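Local coordinates for protein DynE7 (Micromonospora chersina, PDB 2XEM) that probably hydrolyses the thioester of a polyene intermediate in dynemicin biosynthesis, as a hot-dog fold thioesterase, and binds a conjugated hexaenone, at residues Pro8-His13 against Glu82-Leu87; Val63-His68 against Thr118-Arg123; Val17-Thr22 against Gly75-Glu80; Pro50-Ala55 against Glu133-Leu138. All blocks are in the same frame, centred on the assembly; numbering follows the deposited sequence.

The four contacts are spread around one hot-dog subunit of a four-chain assembly. Contacts 1 and 2 both belong to its curled antiparallel sheet, on opposite sides of the chain's centre, with contact centres 18 Å apart. Contact 4 touches contact 2 directly: Cys-121 SG lies 3.9 Å from Pro-135 CD. Contact 3 continues from contact 1 beyond the strand ends, its centre 20 Å away, and the side chain of Thr-22 in it is about 12 Å from the bound polyene. Within the chain, the centres of contacts 3 and 4 are 32 Å apart, yet the assembly brings these regions together, because Phe-78 packs on Met-53 of the third subunit.

Contact 1: Pro8-His13 against Glu82-Leu87; sequences PDSYVH and EVRMML
Tyr-11, Val-12 and His-13 pair with Met-85, Arg-84 and Val-83 as an antiparallel ladder in the hot-dog sheet. Four backbone hydrogen bonds hold it. Two join Tyr-11 and Met-85, the shorter being Met-85 N to Tyr-11 O at 2.7 Å; the other two join His-13 and Val-83. Between them Val-12 and Arg-84 form a non-hydrogen-bonded pair. On the face with Val-12, Glu-82 CG is anti to its own carbonyl carbon (chi1 -72°), which sets it 3.7 Å from Val-12 CG1. Beyond CG the chain is extended, and OE1 takes both NE and NH2 of Arg-84, each at 2.9 Å, in a side-on salt bridge whose acceptor lies in the guanidinium plane. An alanine in place of Glu-82 would probably leave the Arg-84 guanidinium without this charged mate and more able to turn, and would open a gap beside Val-12 CG1. Farther along, Met-86 bends at chi3 (78°), bringing CE to 3.5 Å from Pro-8 CG; the two side chains cross at about a right angle. The other face carries Tyr-11, His-13, Val-83 and Met-85, with Val-83 CG2 at the edge of the His-13 ring. This face meets helix 32-48: Phe-44 packs edge-to-face with Tyr-11, and Asp-47 accepts the Tyr-11 hydroxyl bond. Strand 94-105 pairs with strand 80-91 along its other edge.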
loop_
_atom_site.group_PDB
_atom_site.type_symbol
_atom_site.label_atom_id
_atom_site.label_comp_id
_atom_site.label_asym_id
_atom_site.label_seq_id
_atom_site.Cartn_x
_atom_site.Cartn_y
_atom_site.Cartn_z
ATOM N N PRO D 8 10.391 -19.004 25.646
ATOM C CA PRO D 8 8.956 -18.672 25.598
ATOM C C PRO D 8 8.346 -18.722 24.196
ATOM O O PRO D 8 9.005 -18.450 23.196
ATOM C CB PRO D 8 8.889 -17.257 26.179
ATOM C CG PRO D 8 10.245 -16.712 26.041
ATOM C CD PRO D 8 11.206 -17.847 26.072
ATOM N N ASP D 9 7.075 -19.083 24.133
ATOM C CA ASP D 9 6.395 -19.120 22.863
ATOM C C ASP D 9 6.120 -17.703 22.354
ATOM O O ASP D 9 6.098 -16.715 23.107
ATOM C CB ASP D 9 5.135 -20.030 22.896
ATOM C CG ASP D 9 3.929 -19.526 23.677
ATOM O OD1 ASP D 9 4.121 -18.754 24.650
ATOM O OD2 ASP D 9 2.796 -19.946 23.350
ATOM N N SER D 10 6.031 -17.606 21.061
ATOM C CA SER D 10 5.627 -16.372 20.463
ATOM C C SER D 10 4.313 -16.518 19.765
ATOM O O SER D 10 3.902 -17.618 19.431
ATOM C CB SER D 10 6.706 -15.838 19.537
ATOM O OG SER D 10 6.925 -16.748 18.472
ATOM N N TYR D 11 3.616 -15.398 19.606
ATOM C CA TYR D 11 2.420 -15.342 18.792
ATOM C C TYR D 11 2.829 -15.326 17.314
ATOM O O TYR D 11 3.688 -14.521 16.922
ATOM C CB TYR D 11 1.595 -14.104 19.151
ATOM C CG TYR D 11 0.399 -13.999 18.253
ATOM C CD1 TYR D 11 -0.701 -14.830 18.428
ATOM C CD2 TYR D 11 0.395 -13.122 17.173
ATOM C CE1 TYR D 11 -1.781 -14.788 17.549
ATOM C CE2 TYR D 11 -0.684 -13.062 16.298
ATOM C CZ TYR D 11 -1.771 -13.890 16.495
ATOM O OH TYR D 11 -2.828 -13.827 15.645
ATOM N N VAL D 12 2.200 -16.184 16.500
ATOM C CA VAL D 12 2.581 -16.343 15.107
ATOM C C VAL D 12 1.495 -15.787 14.215
ATOM O O VAL D 12 0.344 -16.246 14.281
ATOM C CB VAL D 12 2.920 -17.799 14.743
ATOM C CG1 VAL D 12 3.237 -17.925 13.242
ATOM C CG2 VAL D 12 4.085 -18.305 15.584
ATOM N N HIS D 13 1.849 -14.735 13.426
ATOM C CA HIS D 13 0.997 -14.270 12.342
ATOM C C HIS D 13 1.596 -14.725 11.033
ATOM O O HIS D 13 2.712 -14.335 10.709
ATOM C CB HIS D 13 0.830 -12.739 12.381
ATOM C CG HIS D 13 0.170 -12.174 11.160
ATOM N ND1 HIS D 13 -1.161 -12.352 10.903
ATOM C CD2 HIS D 13 0.726 -11.481 10.139
ATOM C CE1 HIS D 13 -1.389 -11.752 9.751
ATOM N NE2 HIS D 13 -0.287 -11.196 9.265
ATOM N N GLU D 82 6.428 -16.159 8.735
ATOM C CA GLU D 82 5.845 -16.084 10.067
ATOM C C GLU D 82 6.324 -14.809 10.746
ATOM O O GLU D 82 7.529 -14.599 10.893
ATOM C CB GLU D 82 6.230 -17.286 10.885
ATOM C CG GLU D 82 5.523 -18.530 10.438
ATOM C CD GLU D 82 5.791 -19.714 11.340
ATOM O OE1 GLU D 82 6.594 -19.600 12.297
ATOM O OE2 GLU D 82 5.198 -20.775 11.065
ATOM N N VAL D 83 5.377 -13.932 11.077
ATOM C CA VAL D 83 5.649 -12.718 11.840
ATOM C C VAL D 83 5.424 -13.110 13.309
ATOM O O VAL D 83 4.290 -13.260 13.748
ATOM C CB VAL D 83 4.784 -11.514 11.379
ATOM C CG1 VAL D 83 5.176 -10.241 12.150
ATOM C CG2 VAL D 83 4.923 -11.287 9.863
ATOM N N ARG D 84 6.526 -13.364 14.026
ATOM C CA ARG D 84 6.485 -13.891 15.378
ATOM C C ARG D 84 6.610 -12.759 16.370
ATOM O O ARG D 84 7.641 -12.099 16.424
ATOM C CB ARG D 84 7.594 -14.935 15.570
ATOM C CG ARG D 84 7.500 -16.073 14.567
ATOM C CD ARG D 84 8.651 -17.004 14.766
ATOM N NE ARG D 84 8.588 -18.151 13.862
ATOM C CZ ARG D 84 9.559 -19.045 13.733
ATOM N NH1 ARG D 84 10.679 -18.929 14.445
ATOM N NH2 ARG D 84 9.427 -20.056 12.891
ATOM N N MET D 85 5.553 -12.523 17.148
ATOM C CA MET D 85 5.476 -11.401 18.072
ATOM C C MET D 85 5.711 -11.809 19.529
ATOM O O MET D 85 5.179 -12.814 20.003
ATOM C CB MET D 85 4.131 -10.691 17.932
ATOM C CG MET D 85 4.060 -9.367 18.664
ATOM S SD MET D 85 2.468 -8.559 18.393
ATOM C CE MET D 85 1.385 -9.684 19.393
ATOM N N MET D 86 6.469 -10.986 20.250
ATOM C CA MET D 86 6.649 -11.135 21.698
ATOM C C MET D 86 6.448 -9.819 22.417
ATOM O O MET D 86 6.737 -8.764 21.853
ATOM C CB MET D 86 8.048 -11.677 22.000
ATOM C CG MET D 86 8.223 -13.089 21.493
ATOM S SD MET D 86 9.508 -14.019 22.243
ATOM C CE MET D 86 8.714 -14.463 23.817
ATOM N N LEU D 87 5.959 -9.882 23.659
ATOM C CA LEU D 87 5.912 -8.722 24.536
ATOM C C LEU D 87 7.300 -8.440 25.115
ATOM O O LEU D 87 7.883 -9.298 25.775
ATOM C CB LEU D 87 4.873 -8.902 25.661
ATOM C CG LEU D 87 4.793 -7.807 26.728
ATOM C CD1 LEU D 87 4.169 -6.572 26.161
ATOM C CD2 LEU D 87 4.019 -8.289 27.963
#

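Contact 2: Val63-His68 against Thr118-Arg123; sequences VTVDCH and TVACMR
Asp-66 and Val-65 both face Thr-118 in a classic beta bulge, where strand 60-71 of the hot-dog sheet slips by one residue against strand 110-124. Thr-118 O accepts Val-65 N at 2.8 Å and, weakly, Asp-66 N at 3.4 Å. In return, Thr-118 N donates to Asp-66 O at 2.9 Å. Before the bulge the ladder is regular, with Val-63 and Ala-120 exchanging two nearly straight backbone bonds. The side chains fill in alongside: Val-65 CG2 rests 3.9 Å from Ala-120 CB, while Val-63 CG2 meets Met-122 CG at 3.6 Å, those two side chains crossing at about a right angle. Farther out, Leu-129 touches both Val-63 and Met-122. Thr-64 and Val-119 point to the other face, where helix 32-48 supplies Arg-41, hydrogen-bonded to Thr-64 OG1. From the bulge onward, Asp-66, Cys-67 and His-68 pair with a strand of the second subunit, so the sheet runs on across the interface. Asp-66 CG sits between its own backbone N and carbonyl carbon (chi1 53°), and from there OD2 accepts the Thr-118 OG1 hydroxyl on its syn side at 2.8 Å.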
loop_
_atom_site.group_PDB
_atom_site.type_symbol
_atom_site.label_atom_id
_atom_site.label_comp_id
_atom_site.label_asym_id
_atom_site.label_seq_id
_atom_site.Cartn_x
_atom_site.Cartn_y
_atom_site.Cartn_z
ATOM N N VAL D 63 -2.223 3.749 19.415
ATOM C CA VAL D 63 -1.422 4.783 18.760
ATOM C C VAL D 63 0.059 4.358 18.787
ATOM O O VAL D 63 0.611 4.104 19.866
ATOM C CB VAL D 63 -1.690 6.143 19.451
ATOM C CG1 VAL D 63 -0.752 7.250 18.942
ATOM C CG2 VAL D 63 -3.172 6.542 19.309
ATOM N N THR D 64 0.686 4.231 17.606
ATOM C CA THR D 64 2.100 3.887 17.528
ATOM C C THR D 64 2.965 5.077 17.997
ATOM O O THR D 64 2.799 6.192 17.528
ATOM C CB THR D 64 2.476 3.390 16.112
ATOM O OG1 THR D 64 1.550 2.395 15.697
ATOM C CG2 THR D 64 3.869 2.786 16.052
ATOM N N VAL D 65 3.870 4.810 18.934
ATOM C CA VAL D 65 4.821 5.778 19.527
ATOM C C VAL D 65 6.129 5.718 18.729
ATOM O O VAL D 65 6.735 6.748 18.412
ATOM C CB VAL D 65 5.033 5.497 21.051
ATOM C CG1 VAL D 65 6.130 6.377 21.650
ATOM C CG2 VAL D 65 3.727 5.651 21.820
ATOM N N ASP D 66 6.582 4.506 18.437
ATOM C CA ASP D 66 7.775 4.285 17.614
ATOM C C ASP D 66 7.743 2.895 16.996
ATOM O O ASP D 66 6.959 2.050 17.424
ATOM C CB ASP D 66 9.075 4.489 18.422
ATOM C CG ASP D 66 9.183 3.688 19.719
ATOM O OD1 ASP D 66 9.416 4.297 20.758
ATOM O OD2 ASP D 66 9.029 2.448 19.678
ATOM N N CYS D 67 8.558 2.674 15.975
ATOM C CA CYS D 67 8.749 1.361 15.379
ATOM C C CYS D 67 10.158 1.284 14.779
ATOM O O CYS D 67 10.808 2.311 14.558
ATOM C CB CYS D 67 7.680 1.077 14.333
ATOM S SG CYS D 67 7.816 2.118 12.862
ATOM N N HIS D 68 10.615 0.056 14.534
ATOM C CA HIS D 68 11.979 -0.244 14.123
ATOM C C HIS D 68 11.965 -1.555 13.333
ATOM O O HIS D 68 11.150 -2.442 13.621
ATOM C CB HIS D 68 12.890 -0.370 15.359
ATOM C CG HIS D 68 14.348 -0.305 15.014
ATOM N ND1 HIS D 68 15.074 -1.450 14.732
ATOM C CD2 HIS D 68 15.149 0.774 14.839
ATOM C CE1 HIS D 68 16.294 -1.032 14.422
ATOM N NE2 HIS D 68 16.385 0.299 14.469
ATOM N N THR D 118 6.483 0.332 19.748
ATOM C CA THR D 118 5.808 0.726 20.985
ATOM C C THR D 118 4.483 1.323 20.622
ATOM O O THR D 118 4.419 2.178 19.749
ATOM C CB THR D 118 6.646 1.718 21.821
ATOM O OG1 THR D 118 7.972 1.235 21.918
ATOM C CG2 THR D 118 6.069 1.944 23.230
ATOM N N VAL D 119 3.428 0.887 21.298
ATOM C CA VAL D 119 2.087 1.445 21.125
ATOM C C VAL D 119 1.542 2.018 22.428
ATOM O O VAL D 119 1.900 1.547 23.510
ATOM C CB VAL D 119 1.071 0.460 20.476
ATOM C CG1 VAL D 119 1.563 -0.100 19.156
ATOM C CG2 VAL D 119 0.620 -0.649 21.458
ATOM N N ALA D 120 0.691 3.026 22.334
ATOM C CA ALA D 120 -0.008 3.571 23.494
ATOM C C ALA D 120 -1.513 3.334 23.318
ATOM O O ALA D 120 -2.038 3.493 22.214
ATOM C CB ALA D 120 0.277 5.068 23.620
ATOM N N CYS D 121 -2.196 2.916 24.390
ATOM C CA CYS D 121 -3.643 2.790 24.403
ATOM C C CYS D 121 -4.234 4.173 24.670
ATOM O O CYS D 121 -3.883 4.820 25.662
ATOM C CB CYS D 121 -4.084 1.781 25.461
ATOM S SG CYS D 121 -3.504 0.095 25.143
ATOM N N MET D 122 -5.103 4.628 23.770
ATOM C CA MET D 122 -5.730 5.944 23.878
ATOM C C MET D 122 -7.208 5.886 23.560
ATOM O O MET D 122 -7.677 4.946 22.926
ATOM C CB MET D 122 -5.059 6.996 22.973
ATOM C CG MET D 122 -3.559 6.886 22.869
ATOM S SD MET D 122 -2.756 8.449 23.175
ATOM C CE MET D 122 -1.977 8.048 24.666
ATOM N N ARG D 123 -7.936 6.904 23.999
ATOM C CA ARG D 123 -9.336 7.100 23.649
ATOM C C ARG D 123 -9.539 8.479 23.010
ATOM O O ARG D 123 -8.806 9.424 23.320
ATOM C CB ARG D 123 -10.254 6.835 24.859
ATOM C CG ARG D 123 -10.821 8.069 25.537
ATOM C CD ARG D 123 -10.348 8.215 26.962
ATOM N NE ARG D 123 -11.436 8.046 27.924
ATOM C CZ ARG D 123 -11.314 8.243 29.232
ATOM N NH1 ARG D 123 -10.151 8.622 29.750
ATOM N NH2 ARG D 123 -12.357 8.068 30.035
#

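Contact 3: Val17-Thr22 against Gly75-Glu80; sequences VTFDET and GSAFDE
Val-17 is clasped by the type II beta turn Ser-76 to Asp-79, in the loop that leads into strand 80-91 of the hot-dog sheet. Its CB lies 3.3 Å from Ser-76 O. From there the side chain forks: CG1, anti to the backbone N (chi1 178°), lies 3.5 Å from Ser-76 O and against Ala-77 CA, and CG2 lies 3.7 Å from Asp-79 O, with Asp-79 CB just beyond. The backbone grips the turn twice, Val-17 N giving a nearly straight bond to Asp-79 O and Val-17 O receiving Phe-78 N. The turn itself is braced by Asp-79 OD2, which accepts Ser-76 N from above the carboxylate plane and also forms a salt bridge with Arg-103. Phe-19, in a short 3-10 segment, lays CD1 and CE1 against Ala-77 CB, each at 3.6 Å. Phe-78 CE1 comes up to the edge of the Phe-19 ring, but the rings meet obliquely, their planes at 79°. The third subunit backs this pair, its Leu-56 on Phe-19 and its Met-53 on Phe-78. Thr-22 CG2 packs 3.9 Å from Ala-77 CB, and OG1 accepts Leu-24 N of the fourth subunit. An alanine in place of Thr-22 would probably open a gap beside Ala-77 and leave that amide without its partner. Thr-22 OG1 itself donates to Phe-19 O on a carbonyl lone pair, 2.6 Å away.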
loop_
_atom_site.group_PDB
_atom_site.type_symbol
_atom_site.label_atom_id
_atom_site.label_comp_id
_atom_site.label_asym_id
_atom_site.label_seq_id
_atom_site.Cartn_x
_atom_site.Cartn_y
_atom_site.Cartn_z
ATOM N N VAL D 17 3.688 -13.534 1.018
ATOM C CA VAL D 17 4.114 -12.358 0.248
ATOM C C VAL D 17 3.379 -12.302 -1.099
ATOM O O VAL D 17 3.366 -13.295 -1.868
ATOM C CB VAL D 17 5.641 -12.299 0.054
ATOM C CG1 VAL D 17 6.040 -11.072 -0.788
ATOM C CG2 VAL D 17 6.387 -12.302 1.411
ATOM N N THR D 18 2.791 -11.134 -1.393
ATOM C CA THR D 18 2.110 -10.941 -2.684
ATOM C C THR D 18 2.956 -10.084 -3.605
ATOM O O THR D 18 3.854 -9.375 -3.135
ATOM C CB THR D 18 0.670 -10.428 -2.467
ATOM O OG1 THR D 18 0.739 -9.287 -1.601
ATOM C CG2 THR D 18 -0.238 -11.480 -1.806
ATOM N N PHE D 19 2.670 -10.111 -4.914
ATOM C CA PHE D 19 3.428 -9.318 -5.886
ATOM C C PHE D 19 3.423 -7.832 -5.605
ATOM O O PHE D 19 4.433 -7.163 -5.859
ATOM C CB PHE D 19 2.935 -9.581 -7.319
ATOM C CG PHE D 19 3.657 -10.712 -8.006
ATOM C CD1 PHE D 19 3.631 -12.004 -7.478
ATOM C CD2 PHE D 19 4.320 -10.501 -9.212
ATOM C CE1 PHE D 19 4.269 -13.061 -8.142
ATOM C CE2 PHE D 19 4.970 -11.557 -9.868
ATOM C CZ PHE D 19 4.965 -12.823 -9.313
ATOM N N ASP D 20 2.297 -7.300 -5.092
ATOM C CA ASP D 20 2.188 -5.876 -4.785
ATOM C C ASP D 20 3.097 -5.434 -3.634
ATOM O O ASP D 20 3.229 -4.226 -3.395
ATOM C CB ASP D 20 0.726 -5.444 -4.570
ATOM C CG ASP D 20 0.003 -6.033 -3.355
ATOM O OD1 ASP D 20 -1.154 -5.738 -3.185
ATOM O OD2 ASP D 20 0.612 -6.847 -2.608
ATOM N N GLU D 21 3.733 -6.395 -2.940
ATOM C CA GLU D 21 4.670 -6.090 -1.855
ATOM C C GLU D 21 6.119 -6.160 -2.343
ATOM O O GLU D 21 7.053 -5.825 -1.605
ATOM C CB GLU D 21 4.475 -7.026 -0.660
ATOM C CG GLU D 21 3.163 -6.791 0.041
ATOM C CD GLU D 21 2.901 -7.800 1.144
ATOM O OE1 GLU D 21 3.234 -8.998 0.979
ATOM O OE2 GLU D 21 2.420 -7.375 2.209
ATOM N N THR D 22 6.302 -6.599 -3.579
ATOM C CA THR D 22 7.617 -6.631 -4.168
ATOM C C THR D 22 7.903 -5.286 -4.857
ATOM O O THR D 22 7.105 -4.356 -4.759
ATOM C CB THR D 22 7.783 -7.873 -5.076
ATOM O OG1 THR D 22 6.961 -7.707 -6.234
ATOM C CG2 THR D 22 7.485 -9.206 -4.338
ATOM N N GLY D 75 13.146 -11.112 1.181
ATOM C CA GLY D 75 11.904 -11.844 0.961
ATOM C C GLY D 75 11.513 -11.773 -0.512
ATOM O O GLY D 75 11.930 -10.858 -1.228
ATOM N N SER D 76 10.737 -12.739 -0.982
ATOM C CA SER D 76 10.322 -12.842 -2.376
ATOM C C SER D 76 8.811 -13.133 -2.443
ATOM O O SER D 76 8.254 -13.650 -1.481
ATOM C CB SER D 76 11.060 -13.991 -3.064
ATOM O OG SER D 76 12.463 -13.778 -3.094
ATOM N N ALA D 77 8.161 -12.828 -3.585
ATOM C CA ALA D 77 6.769 -13.209 -3.837
ATOM C C ALA D 77 6.532 -14.704 -3.597
ATOM O O ALA D 77 7.359 -15.545 -4.005
ATOM C CB ALA D 77 6.400 -12.874 -5.269
ATOM N N PHE D 78 5.406 -15.024 -2.927
ATOM C CA PHE D 78 4.953 -16.376 -2.572
ATOM C C PHE D 78 5.626 -16.950 -1.337
ATOM O O PHE D 78 5.234 -18.041 -0.921
ATOM C CB PHE D 78 5.060 -17.391 -3.735
ATOM C CG PHE D 78 4.330 -17.092 -5.022
ATOM C CD1 PHE D 78 5.024 -16.678 -6.149
ATOM C CD2 PHE D 78 2.960 -17.331 -5.138
ATOM C CE1 PHE D 78 4.358 -16.450 -7.357
ATOM C CE2 PHE D 78 2.291 -17.105 -6.350
ATOM C CZ PHE D 78 2.995 -16.656 -7.448
ATOM N N ASP D 79 6.645 -16.259 -0.760
ATOM C CA ASP D 79 7.247 -16.683 0.510
ATOM C C ASP D 79 6.181 -16.712 1.586
ATOM O O ASP D 79 5.344 -15.809 1.663
ATOM C CB ASP D 79 8.375 -15.735 0.971
ATOM C CG ASP D 79 9.711 -15.851 0.250
ATOM O OD1 ASP D 79 9.875 -16.788 -0.567
ATOM O OD2 ASP D 79 10.602 -15.024 0.529
ATOM N N GLU D 80 6.186 -17.779 2.375
ATOM C CA GLU D 80 5.353 -17.845 3.565
ATOM C C GLU D 80 6.201 -17.362 4.748
ATOM O O GLU D 80 7.229 -17.962 5.076
ATOM C CB GLU D 80 4.812 -19.264 3.772
ATOM C CG GLU D 80 3.995 -19.418 5.047
ATOM C CD GLU D 80 3.576 -20.851 5.340
ATOM O OE1 GLU D 80 3.005 -21.081 6.428
ATOM O OE2 GLU D 80 3.857 -21.750 4.513
#

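Contact 4: Pro50-Ala55 against Glu133-Leu138; sequences PGVMAA and EVPAEL
Val-52 fills the tight side of this contact with a single methyl. CG2, anti to the carbonyl carbon, packs at 3.9 Å against Pro-135 CB and at the same distance against Leu-138 CB, and the Val-52 and Leu-138 side chains cross at about a right angle. Leu-45 of helix 32-48 touches both, and Leu-60 lies against Val-52 and Pro-135, so Val-52 and Leu-138 are buried among apolar side chains, although Glu-137 OE2 also comes within 3.6 Å of Val-52 CG2. In hot-dog terms, the short helix 50-55, which follows the long helix held in the sheet, here meets the C-terminal helix 136-143, with Pro-135 at the N-cap position of the latter. The other side is looser and faces solvent. Glu-137 has CG anti to the backbone N (chi1 -176°), and its extended chain reaches the first turn of helix 50-55 as the Glu-137 and Val-52 side chains slide past each other in opposite directions. Its carboxylate is held there by weak hydrogen bonds: Gly-51 N to OE1 at 3.3 Å, and Val-52 N to OE2 at 3.0 Å with an N-H...O angle of 124°. OE2 also approaches Gly-51 CA to 3.1 Å. The amides at this helix start would probably favour the negative charge. On the exposed flank, Pro-50 CD lies 3.3 Å from Glu-137 OE1.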
loop_
_atom_site.group_PDB
_atom_site.type_symbol
_atom_site.label_atom_id
_atom_site.label_comp_id
_atom_site.label_asym_id
_atom_site.label_seq_id
_atom_site.Cartn_x
_atom_site.Cartn_y
_atom_site.Cartn_z
ATOM N N PRO D 50 -10.416 -10.401 21.973
ATOM C CA PRO D 50 -11.518 -9.931 21.106
ATOM C C PRO D 50 -12.351 -8.775 21.661
ATOM O O PRO D 50 -12.926 -8.037 20.876
ATOM C CB PRO D 50 -12.371 -11.201 20.903
ATOM C CG PRO D 50 -12.108 -12.032 22.107
ATOM C CD PRO D 50 -10.642 -11.811 22.382
ATOM N N GLY D 51 -12.436 -8.645 22.991
ATOM C CA GLY D 51 -13.117 -7.525 23.639
ATOM C C GLY D 51 -12.448 -6.205 23.311
ATOM O O GLY D 51 -13.133 -5.207 23.072
ATOM N N VAL D 52 -11.096 -6.192 23.274
ATOM C CA VAL D 52 -10.292 -5.021 22.898
ATOM C C VAL D 52 -10.523 -4.680 21.414
ATOM O O VAL D 52 -10.713 -3.512 21.079
ATOM C CB VAL D 52 -8.780 -5.196 23.230
ATOM C CG1 VAL D 52 -7.985 -3.965 22.833
ATOM C CG2 VAL D 52 -8.553 -5.539 24.702
ATOM N N MET D 53 -10.508 -5.702 20.544
ATOM C CA MET D 53 -10.821 -5.604 19.107
ATOM C C MET D 53 -12.140 -4.840 18.879
ATOM O O MET D 53 -12.176 -3.932 18.050
ATOM C CB MET D 53 -10.837 -7.003 18.456
ATOM C CG MET D 53 -11.557 -7.068 17.130
ATOM S SD MET D 53 -11.589 -8.696 16.347
ATOM C CE MET D 53 -12.846 -9.540 17.358
ATOM N N ALA D 54 -13.193 -5.175 19.647
ATOM C CA ALA D 54 -14.503 -4.509 19.584
ATOM C C ALA D 54 -14.432 -3.040 20.040
ATOM O O ALA D 54 -15.053 -2.181 19.410
ATOM C CB ALA D 54 -15.517 -5.277 20.419
ATOM N N ALA D 55 -13.657 -2.755 21.115
ATOM C CA ALA D 55 -13.478 -1.404 21.658
ATOM C C ALA D 55 -12.792 -0.473 20.651
ATOM O O ALA D 55 -13.034 0.727 20.691
ATOM C CB ALA D 55 -12.714 -1.448 22.974
ATOM N N GLU D 133 -5.316 3.341 30.550
ATOM C CA GLU D 133 -4.669 2.118 31.016
ATOM C C GLU D 133 -4.786 1.011 29.962
ATOM O O GLU D 133 -5.827 0.936 29.296
ATOM C CB GLU D 133 -5.358 1.656 32.302
ATOM C CG GLU D 133 -4.401 1.218 33.395
ATOM C CD GLU D 133 -4.197 2.268 34.471
ATOM O OE1 GLU D 133 -4.745 2.086 35.582
ATOM O OE2 GLU D 133 -3.525 3.288 34.194
ATOM N N VAL D 134 -3.740 0.184 29.771
ATOM C CA VAL D 134 -3.864 -1.009 28.928
ATOM C C VAL D 134 -5.072 -1.837 29.447
ATOM O O VAL D 134 -5.126 -2.127 30.638
ATOM C CB VAL D 134 -2.559 -1.848 28.915
ATOM C CG1 VAL D 134 -2.726 -3.106 28.043
ATOM C CG2 VAL D 134 -1.341 -1.005 28.465
ATOM N N PRO D 135 -6.081 -2.161 28.604
ATOM C CA PRO D 135 -7.200 -2.999 29.098
ATOM C C PRO D 135 -6.697 -4.307 29.703
ATOM O O PRO D 135 -5.737 -4.880 29.196
ATOM C CB PRO D 135 -8.059 -3.239 27.837
ATOM C CG PRO D 135 -7.735 -2.059 26.932
ATOM C CD PRO D 135 -6.267 -1.790 27.178
ATOM N N ALA D 136 -7.341 -4.769 30.793
ATOM C CA ALA D 136 -6.959 -5.992 31.519
ATOM C C ALA D 136 -6.825 -7.205 30.579
ATOM O O ALA D 136 -5.852 -7.946 30.670
ATOM C CB ALA D 136 -7.970 -6.272 32.605
ATOM N N GLU D 137 -7.772 -7.345 29.628
ATOM C CA GLU D 137 -7.821 -8.444 28.671
ATOM C C GLU D 137 -6.557 -8.492 27.801
ATOM O O GLU D 137 -6.031 -9.585 27.548
ATOM C CB GLU D 137 -9.069 -8.305 27.792
ATOM C CG GLU D 137 -9.256 -9.456 26.824
ATOM C CD GLU D 137 -10.390 -9.294 25.832
ATOM O OE1 GLU D 137 -10.852 -10.328 25.310
ATOM O OE2 GLU D 137 -10.834 -8.151 25.589
ATOM N N LEU D 138 -6.080 -7.308 27.358
ATOM C CA LEU D 138 -4.888 -7.180 26.542
ATOM C C LEU D 138 -3.623 -7.448 27.378
ATOM O O LEU D 138 -2.749 -8.170 26.923
ATOM C CB LEU D 138 -4.847 -5.784 25.870
ATOM C CG LEU D 138 -3.672 -5.458 24.946
ATOM C CD1 LEU D 138 -3.433 -6.593 23.886
ATOM C CD2 LEU D 138 -3.909 -4.126 24.248
#